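Local coordinates for protein oxidoreductase, putative (Neosartorya fumigata, PDB 6SKX) that probably acts as an NADPH-dependent reductive aminase, joining carbonyl compounds to amines through imine reduction to make chiral amines, at residues V202-L205 and G206-E210; G173-G176 and L177-G180; D138-K141 and A142-D146. One frame throughout, in Å; residues are numbered along the deposited sequence.

Interaction 1. Residues V202-L205 and G206-E210; sequences VPWL and GAMTE
Residues 202-205 and 206-210 are consecutive turns of helix 194-221, and four backbone i to i+4 hydrogen bonds run unbroken from one to the other, from Gly206 N to Val202 O through Thr209 N to Leu205 O. The helix kinks at Pro203, whose N has no hydrogen to give to the turn before. Leu205 O carries a second bond: Thr209 OG1 lies 2.8 Å from it and donates, while Thr209 N reaches the same oxygen at 2.9 Å from the opposite face of the carbonyl plane. The hydroxyl is thus turned back on its own helix, with OG1 beside the backbone N (chi1 -67°).

One turn apart, Trp204 and Met208 make the main side-chain contact. The methionine chain, bent at chi2 and chi3, lies over one face of the indole: Met208 CE is 4.0 Å from the centroid of the six-membered ring of Trp204. Met208 SD stands over the same ring, 4.3 Å from that centroid. Met208 CG lies over the same face nearer the rim, 3.8 Å from Trp204 CE2.

Ala119 of the second subunit packs on Trp204, and Gly173 of the second subunit on Leu205. Sulfur and methyl over one ring face make this an i to i+4 Met-aromatic contact, set in a C-terminal-domain helix at the dimer interface.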
ATOM      1  N   VAL A 202      -1.138  10.437   1.759  1.00 47.42           N
ATOM      2  CA  VAL A 202       0.181   9.994   2.281  1.00 49.55           C
ATOM      3  C   VAL A 202       0.078   9.747   3.791  1.00 51.98           C
ATOM      4  O   VAL A 202       0.387   8.640   4.224  1.00 53.21           O
ATOM      5  CB  VAL A 202       1.279  10.984   1.836  1.00 53.70           C
ATOM      6  CG1 VAL A 202       2.569  10.900   2.658  1.00 51.07           C
ATOM      7  CG2 VAL A 202       1.560  10.780   0.350  1.00 53.93           C
ATOM      8  N   PRO A 203      -0.402  10.696   4.639  1.00 57.08           N
ATOM      9  CA  PRO A 203      -0.574  10.440   6.083  1.00 55.64           C
ATOM     10  C   PRO A 203      -1.487   9.232   6.389  1.00 59.75           C
ATOM     11  O   PRO A 203      -1.174   8.472   7.287  1.00 58.79           O
ATOM     12  CB  PRO A 203      -1.227  11.710   6.651  1.00 53.80           C
ATOM     13  CG  PRO A 203      -0.929  12.793   5.605  1.00 58.86           C
ATOM     14  CD  PRO A 203      -0.796  12.071   4.269  1.00 56.61           C
ATOM     15  N   TRP A 204      -2.552   9.033   5.610  1.00 50.78           N
ATOM     16  CA  TRP A 204      -3.500   7.893   5.782  1.00 53.27           C
ATOM     17  C   TRP A 204      -2.775   6.563   5.513  1.00 55.20           C
ATOM     18  O   TRP A 204      -2.886   5.638   6.366  1.00 51.43           O
ATOM     19  CB  TRP A 204      -4.763   8.079   4.937  1.00 45.86           C
ATOM     20  CG  TRP A 204      -5.729   6.934   5.025  1.00 53.21           C
ATOM     21  CD1 TRP A 204      -6.097   6.102   4.006  1.00 46.95           C
ATOM     22  CD2 TRP A 204      -6.484   6.507   6.180  1.00 48.45           C
ATOM     23  NE1 TRP A 204      -6.996   5.178   4.452  1.00 53.07           N
ATOM     24  CE2 TRP A 204      -7.256   5.400   5.777  1.00 46.13           C
ATOM     25  CE3 TRP A 204      -6.552   6.916   7.516  1.00 52.59           C
ATOM     26  CZ2 TRP A 204      -8.105   4.720   6.645  1.00 47.10           C
ATOM     27  CZ3 TRP A 204      -7.380   6.229   8.387  1.00 51.74           C
ATOM     28  CH2 TRP A 204      -8.161   5.154   7.944  1.00 49.02           C
ATOM     29  N   LEU A 205      -2.000   6.457   4.432  1.00 55.08           N
ATOM     30  CA  LEU A 205      -1.180   5.240   4.160  1.00 53.65           C
ATOM     31  C   LEU A 205      -0.106   5.036   5.247  1.00 48.67           C
ATOM     32  O   LEU A 205       0.217   3.877   5.543  1.00 56.98           O
ATOM     33  CB  LEU A 205      -0.536   5.346   2.776  1.00 57.18           C
ATOM     34  CG  LEU A 205      -1.483   5.263   1.582  1.00 58.63           C
ATOM     35  CD1 LEU A 205      -0.723   5.459   0.278  1.00 61.32           C
ATOM     36  CD2 LEU A 205      -2.225   3.953   1.559  1.00 59.60           C
ATOM     37  N   GLY A 206       0.447   6.090   5.836  1.00 54.38           N
ATOM     38  CA  GLY A 206       1.384   5.946   6.976  1.00 54.54           C
ATOM     39  C   GLY A 206       0.686   5.345   8.200  1.00 57.43           C
ATOM     40  O   GLY A 206       1.243   4.435   8.816  1.00 54.04           O
ATOM     41  N   ALA A 207      -0.516   5.831   8.531  1.00 55.10           N
ATOM     42  CA  ALA A 207      -1.361   5.341   9.637  1.00 50.61           C
ATOM     43  C   ALA A 207      -1.747   3.883   9.378  1.00 54.04           C
ATOM     44  O   ALA A 207      -1.703   3.117  10.304  1.00 51.55           O
ATOM     45  CB  ALA A 207      -2.577   6.216   9.797  1.00 57.12           C
ATOM     46  N   MET A 208      -2.083   3.495   8.150  1.00 55.43           N
ATOM     47  CA  MET A 208      -2.521   2.109   7.854  1.00 55.78           C
ATOM     48  C   MET A 208      -1.311   1.165   7.720  1.00 59.38           C
ATOM     49  O   MET A 208      -1.467  -0.087   7.971  1.00 52.96           O
ATOM     50  CB  MET A 208      -3.391   2.089   6.591  1.00 57.17           C
ATOM     51  CG  MET A 208      -4.746   2.735   6.813  1.00 58.43           C
ATOM     52  SD  MET A 208      -5.752   1.965   8.108  1.00 58.43           S
ATOM     53  CE  MET A 208      -5.570   3.132   9.456  1.00 46.93           C
ATOM     54  N   THR A 209      -0.140   1.695   7.346  1.00 52.85           N
ATOM     55  CA  THR A 209       1.128   0.911   7.357  1.00 60.53           C
ATOM     56  C   THR A 209       1.424   0.539   8.821  1.00 54.67           C
ATOM     57  O   THR A 209       1.709  -0.632   9.099  1.00 52.18           O
ATOM     58  CB  THR A 209       2.294   1.664   6.687  1.00 56.92           C
ATOM     59  OG1 THR A 209       2.028   1.792   5.292  1.00 49.55           O
ATOM     60  CG2 THR A 209       3.608   0.944   6.877  1.00 53.20           C
ATOM     61  N   GLU A 210       1.302   1.496   9.740  1.00 55.34           N
ATOM     62  CA  GLU A 210       1.444   1.231  11.197  1.00 58.65           C
ATOM     63  C   GLU A 210       0.448   0.132  11.622  1.00 61.94           C
ATOM     64  O   GLU A 210       0.873  -0.789  12.317  1.00 63.70           O
ATOM     65  CB  GLU A 210       1.291   2.526  11.978  1.00 68.75           C
ATOM     66  CG  GLU A 210       1.684   2.373  13.435  1.00 86.68           C
ATOM     67  CD  GLU A 210       3.177   2.214  13.675  1.00 82.74           C
ATOM     68  OE1 GLU A 210       3.958   2.725  12.859  1.00 65.98           O
ATOM     69  OE2 GLU A 210       3.535   1.587  14.681  1.00 79.00           O
TER

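Interaction 2. Residues G173-G176 and L177-G180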
ATOM      1  N   GLY A 173       4.225  -6.455  -2.297  1.00 52.77           N
ATOM      2  CA  GLY A 173       3.775  -5.402  -1.366  1.00 49.25           C
ATOM      3  C   GLY A 173       3.640  -4.048  -2.060  1.00 51.13           C
ATOM      4  O   GLY A 173       2.564  -3.444  -2.005  1.00 50.95           O
ATOM      5  N   MET A 174       4.718  -3.585  -2.691  1.00 53.21           N
ATOM      6  CA  MET A 174       4.785  -2.345  -3.509  1.00 55.38           C
ATOM      7  C   MET A 174       3.636  -2.300  -4.504  1.00 48.75           C
ATOM      8  O   MET A 174       3.017  -1.239  -4.585  1.00 52.37           O
ATOM      9  CB  MET A 174       6.105  -2.264  -4.285  1.00 56.60           C
ATOM     10  CG  MET A 174       6.275  -1.011  -5.143  1.00 57.92           C
ATOM     11  SD  MET A 174       7.829  -1.102  -6.111  1.00 58.79           S
ATOM     12  CE  MET A 174       7.253  -2.066  -7.499  1.00 52.31           C
ATOM     13  N   TYR A 175       3.357  -3.387  -5.232  1.00 47.18           N
ATOM     14  CA  TYR A 175       2.321  -3.362  -6.311  1.00 50.31           C
ATOM     15  C   TYR A 175       0.922  -3.242  -5.706  1.00 49.87           C
ATOM     16  O   TYR A 175       0.023  -2.685  -6.374  1.00 51.34           O
ATOM     17  CB  TYR A 175       2.456  -4.541  -7.286  1.00 55.71           C
ATOM     18  CG  TYR A 175       3.584  -4.359  -8.283  1.00 60.22           C
ATOM     19  CD1 TYR A 175       3.536  -3.351  -9.232  1.00 60.44           C
ATOM     20  CD2 TYR A 175       4.720  -5.161  -8.257  1.00 65.86           C
ATOM     21  CE1 TYR A 175       4.571  -3.150 -10.134  1.00 60.29           C
ATOM     22  CE2 TYR A 175       5.773  -4.973  -9.144  1.00 63.78           C
ATOM     23  CZ  TYR A 175       5.696  -3.956 -10.082  1.00 65.53           C
ATOM     24  OH  TYR A 175       6.699  -3.752 -10.977  1.00 64.35           O
ATOM     25  N   GLY A 176       0.705  -3.759  -4.492  1.00 53.21           N
ATOM     26  CA  GLY A 176      -0.558  -3.520  -3.758  1.00 50.19           C
ATOM     27  C   GLY A 176      -0.732  -2.036  -3.462  1.00 53.03           C
ATOM     28  O   GLY A 176      -1.815  -1.466  -3.766  1.00 49.34           O
ATOM     29  N   LEU A 177       0.313  -1.421  -2.898  1.00 45.03           N
ATOM     30  CA  LEU A 177       0.351   0.027  -2.579  1.00 44.54           C
ATOM     31  C   LEU A 177       0.051   0.832  -3.846  1.00 44.89           C
ATOM     32  O   LEU A 177      -0.755   1.787  -3.773  1.00 47.69           O
ATOM     33  CB  LEU A 177       1.721   0.360  -1.994  1.00 46.39           C
ATOM     34  CG  LEU A 177       1.966   1.831  -1.662  1.00 56.49           C
ATOM     35  CD1 LEU A 177       1.155   2.259  -0.466  1.00 61.67           C
ATOM     36  CD2 LEU A 177       3.434   2.059  -1.364  1.00 64.79           C
ATOM     37  N   PHE A 178       0.663   0.478  -4.981  1.00 49.90           N
ATOM     38  CA  PHE A 178       0.524   1.238  -6.257  1.00 49.74           C
ATOM     39  C   PHE A 178      -0.899   1.058  -6.800  1.00 50.83           C
ATOM     40  O   PHE A 178      -1.468   2.058  -7.340  1.00 54.58           O
ATOM     41  CB  PHE A 178       1.588   0.836  -7.293  1.00 53.68           C
ATOM     42  CG  PHE A 178       3.003   1.291  -7.015  1.00 51.02           C
ATOM     43  CD1 PHE A 178       3.299   2.201  -6.013  1.00 47.24           C
ATOM     44  CD2 PHE A 178       4.052   0.805  -7.786  1.00 57.71           C
ATOM     45  CE1 PHE A 178       4.608   2.593  -5.765  1.00 51.87           C
ATOM     46  CE2 PHE A 178       5.362   1.199  -7.547  1.00 51.84           C
ATOM     47  CZ  PHE A 178       5.640   2.091  -6.535  1.00 56.23           C
ATOM     48  N   SER A 179      -1.456  -0.150  -6.658  1.00 46.71           N
ATOM     49  CA  SER A 179      -2.863  -0.471  -7.014  1.00 53.42           C
ATOM     50  C   SER A 179      -3.792   0.446  -6.223  1.00 53.49           C
ATOM     51  O   SER A 179      -4.722   1.012  -6.840  1.00 52.32           O
ATOM     52  CB  SER A 179      -3.212  -1.911  -6.776  1.00 51.71           C
ATOM     53  OG  SER A 179      -2.311  -2.764  -7.447  1.00 58.85           O
ATOM     54  N   GLY A 180      -3.524   0.598  -4.921  1.00 56.43           N
ATOM     55  CA  GLY A 180      -4.273   1.498  -4.025  1.00 52.85           C
ATOM     56  C   GLY A 180      -4.168   2.943  -4.487  1.00 53.13           C
ATOM     57  O   GLY A 180      -5.205   3.628  -4.585  1.00 46.24           O
TER
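Met174 and Phe178, one helical turn apart, supply the main apolar contact. Met174 CG lies over one face of the phenyl ring, 3.7 Å from the Phe178 centroid and 27° off its normal, with the nearest approach from Met174 CG to Phe178 CE2 at 3.4 Å. The sulfur joins in more obliquely, Met174 SD being 4.5 Å from the same centroid, so the pair is a Met-aromatic contact in which CG lies over the face and the sulfur stands obliquely to it. The methionine chain runs extended through chi1 and chi2 and then turns at chi3 (84°), which brings its CE methyl over the rim of one face of the Tyr175 ring. The one side chain thus touches two aromatic rings.

The hydrogen bonds follow the backbone in i to i+4 steps, from Leu177 N to Gly173 O through to Gly180 N to Gly176 O. Tyr175 O is gripped twice: Ser179 N approaches at 2.9 Å from above the carbonyl plane, and Ser179 OG donates to Tyr175 O at 2.6 Å from the other face. This gives the buried serine hydroxyl an acceptor within its own helix. The phenol of Tyr175 instead hydrogen-bonds Gln234 of the second subunit.

The whole contact is buried in helix 162-188, the long helix that opens the C-terminal region. Around it pack side chains of the second subunit: Met208 and Met215, from its helix 194-221, meet Met174 and Phe178, while Ile238 of its helix 231-248 meets Tyr175 and Met258 of its helix 256-267 meets Ser179.

Interaction 3. Residues D138-K141 and A142-D146; sequences DAFK and AAEGD
Phe140 and Glu144 meet one turn apart on helix 137-147, the carboxylate end of the glutamate lying against the far end of the phenyl ring. Glu144 CD is 3.3 Å from Phe140 CZ, and Glu144 OE1 is 3.4 Å from Phe140 CE2, with ring and carboxylate planes 50° apart. Nearer the backbone, Glu144 CB lies above one ring face, offset toward its rim. Both side chains leave their CA with CG anti to the backbone N (chi1 176° in Phe140, -178° in Glu144), and beyond CG the glutamate stays extended, which carries its carboxylate along to the end of the ring.

A water bridges the carboxylate to the backbone and probably helps to hold it, donating to Glu144 OE1 at 2.8 Å and to Lys141 O at 2.9 Å. The helix itself belongs to the beta-alpha-beta unit of strand 130-135, helix 137-147 and strand 152-155 in the Rossmann-type nucleotide-binding domain.

Its backbone bonds are uneven. Ala142 N to Asp138 O is sound at 3.1 Å, but Ala143 N divides between Ala139 O and Phe140 O, both weak. The helix kinks at Gly145 and Asp146, whose N atoms make no regular bond to the turn before, although Asp146 N bonds weakly to Ala143 O. On the sheet side Phe140 stacks on Phe155 and meets Tyr133, and Cys153 touches both Phe140 and Glu144. At the helix's later end, Asp146 OD1 hydrogen-bonds Tyr25 OH.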
ATOM      1  N   ASP A 138      30.778 -18.135   2.957  1.00 56.24           N
ATOM      2  CA  ASP A 138      32.221 -17.756   2.918  1.00 55.75           C
ATOM      3  C   ASP A 138      32.365 -16.603   1.916  1.00 52.30           C
ATOM      4  O   ASP A 138      33.070 -15.607   2.249  1.00 49.05           O
ATOM      5  CB  ASP A 138      33.137 -18.937   2.543  1.00 55.28           C
ATOM      6  CG  ASP A 138      33.267 -20.023   3.610  1.00 64.57           C
ATOM      7  OD1 ASP A 138      32.708 -19.837   4.711  1.00 61.86           O
ATOM      8  OD2 ASP A 138      33.944 -21.052   3.341  1.00 72.03           O
ATOM      9  N   ALA A 139      31.722 -16.734   0.745  1.00 44.92           N
ATOM     10  CA  ALA A 139      31.729 -15.728  -0.352  1.00 50.79           C
ATOM     11  C   ALA A 139      31.132 -14.396   0.141  1.00 52.33           C
ATOM     12  O   ALA A 139      31.805 -13.357   0.050  1.00 49.93           O
ATOM     13  CB  ALA A 139      30.969 -16.240  -1.545  1.00 47.53           C
ATOM     14  N   PHE A 140      29.938 -14.430   0.721  1.00 48.09           N
ATOM     15  CA  PHE A 140      29.324 -13.222   1.313  1.00 52.94           C
ATOM     16  C   PHE A 140      30.290 -12.628   2.345  1.00 53.92           C
ATOM     17  O   PHE A 140      30.525 -11.428   2.292  1.00 54.98           O
ATOM     18  CB  PHE A 140      27.941 -13.499   1.911  1.00 47.25           C
ATOM     19  CG  PHE A 140      27.414 -12.265   2.584  1.00 50.63           C
ATOM     20  CD1 PHE A 140      26.936 -11.207   1.824  1.00 50.56           C
ATOM     21  CD2 PHE A 140      27.499 -12.116   3.961  1.00 51.98           C
ATOM     22  CE1 PHE A 140      26.497 -10.038   2.431  1.00 51.03           C
ATOM     23  CE2 PHE A 140      27.080 -10.938   4.562  1.00 54.48           C
ATOM     24  CZ  PHE A 140      26.584  -9.904   3.796  1.00 51.47           C
ATOM     25  N   LYS A 141      30.844 -13.427   3.257  1.00 51.80           N
ATOM     26  CA  LYS A 141      31.696 -12.889   4.355  1.00 51.62           C
ATOM     27  C   LYS A 141      32.923 -12.128   3.780  1.00 47.99           C
ATOM     28  O   LYS A 141      33.285 -11.068   4.313  1.00 48.21           O
ATOM     29  CB  LYS A 141      32.116 -14.010   5.312  1.00 50.85           C
ATOM     30  CG  LYS A 141      32.846 -13.499   6.543  1.00 68.25           C
ATOM     31  CD  LYS A 141      33.266 -14.542   7.581  1.00 78.96           C
ATOM     32  CE  LYS A 141      33.263 -13.971   8.986  1.00 81.33           C
ATOM     33  NZ  LYS A 141      34.538 -14.230   9.689  1.00 91.00           N
ATOM     34  N   ALA A 142      33.559 -12.627   2.720  1.00 46.45           N
ATOM     35  CA  ALA A 142      34.780 -12.035   2.115  1.00 49.23           C
ATOM     36  C   ALA A 142      34.445 -10.805   1.252  1.00 44.11           C
ATOM     37  O   ALA A 142      35.319  -9.929   1.098  1.00 49.06           O
ATOM     38  CB  ALA A 142      35.521 -13.089   1.322  1.00 47.72           C
ATOM     39  N   ALA A 143      33.223 -10.721   0.729  1.00 47.26           N
ATOM     40  CA  ALA A 143      32.771  -9.670  -0.220  1.00 50.52           C
ATOM     41  C   ALA A 143      32.080  -8.495   0.500  1.00 49.24           C
ATOM     42  O   ALA A 143      31.879  -7.435  -0.151  1.00 51.36           O
ATOM     43  CB  ALA A 143      31.844 -10.281  -1.248  1.00 48.58           C
ATOM     44  N   GLU A 144      31.682  -8.673   1.759  1.00 48.94           N
ATOM     45  CA  GLU A 144      30.698  -7.774   2.430  1.00 52.16           C
ATOM     46  C   GLU A 144      31.296  -6.361   2.552  1.00 50.52           C
ATOM     47  O   GLU A 144      30.565  -5.386   2.360  1.00 51.22           O
ATOM     48  CB  GLU A 144      30.297  -8.354   3.790  1.00 54.26           C
ATOM     49  CG  GLU A 144      29.253  -7.520   4.509  1.00 60.25           C
ATOM     50  CD  GLU A 144      28.654  -8.152   5.762  1.00 68.29           C
ATOM     51  OE1 GLU A 144      29.267  -9.091   6.325  1.00 71.49           O
ATOM     52  OE2 GLU A 144      27.570  -7.700   6.168  1.00 65.64           O
ATOM     53  N   GLY A 145      32.591  -6.263   2.847  1.00 48.63           N
ATOM     54  CA  GLY A 145      33.330  -4.996   2.983  1.00 55.30           C
ATOM     55  C   GLY A 145      33.225  -4.159   1.723  1.00 49.67           C
ATOM     56  O   GLY A 145      33.077  -2.900   1.837  1.00 62.05           O
ATOM     57  N   ASP A 146      33.223  -4.833   0.572  1.00 47.79           N
ATOM     58  CA  ASP A 146      33.050  -4.192  -0.763  1.00 46.17           C
ATOM     59  C   ASP A 146      31.548  -3.907  -0.991  1.00 47.88           C
ATOM     60  O   ASP A 146      31.189  -2.783  -1.369  1.00 46.84           O
ATOM     61  CB  ASP A 146      33.648  -5.064  -1.872  1.00 46.30           C
ATOM     62  CG  ASP A 146      35.109  -5.445  -1.698  1.00 50.46           C
ATOM     63  OD1 ASP A 146      35.902  -4.601  -1.206  1.00 46.70           O
ATOM     64  OD2 ASP A 146      35.453  -6.589  -2.063  1.00 52.75           O
TER
HETATM   65  O   HOH W   1      31.817 -10.162   6.602  1.00 53.81           O

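Overall arrangement
Along the chain interaction 3 comes first, then interaction 2, then interaction 1. Interactions 1 and 2 lie on the successive helices 194-221 and 162-188 of the C-terminal region, their centres 13 Å apart, and touch within the chain where Leu205 CD1 meets Leu177 CD1 at 3.8 Å. Both also pack against the second subunit, so the two helices help build the dimer interface. Interaction 3 sits apart in the NADP-binding domain, on a helix covering its sheet; its centre is 34 Å from that of interaction 2, on the opposite side of the chain's centre, and 37 Å from that of interaction 1. The three thus sample a nucleotide-binding domain and a helical dimerising region.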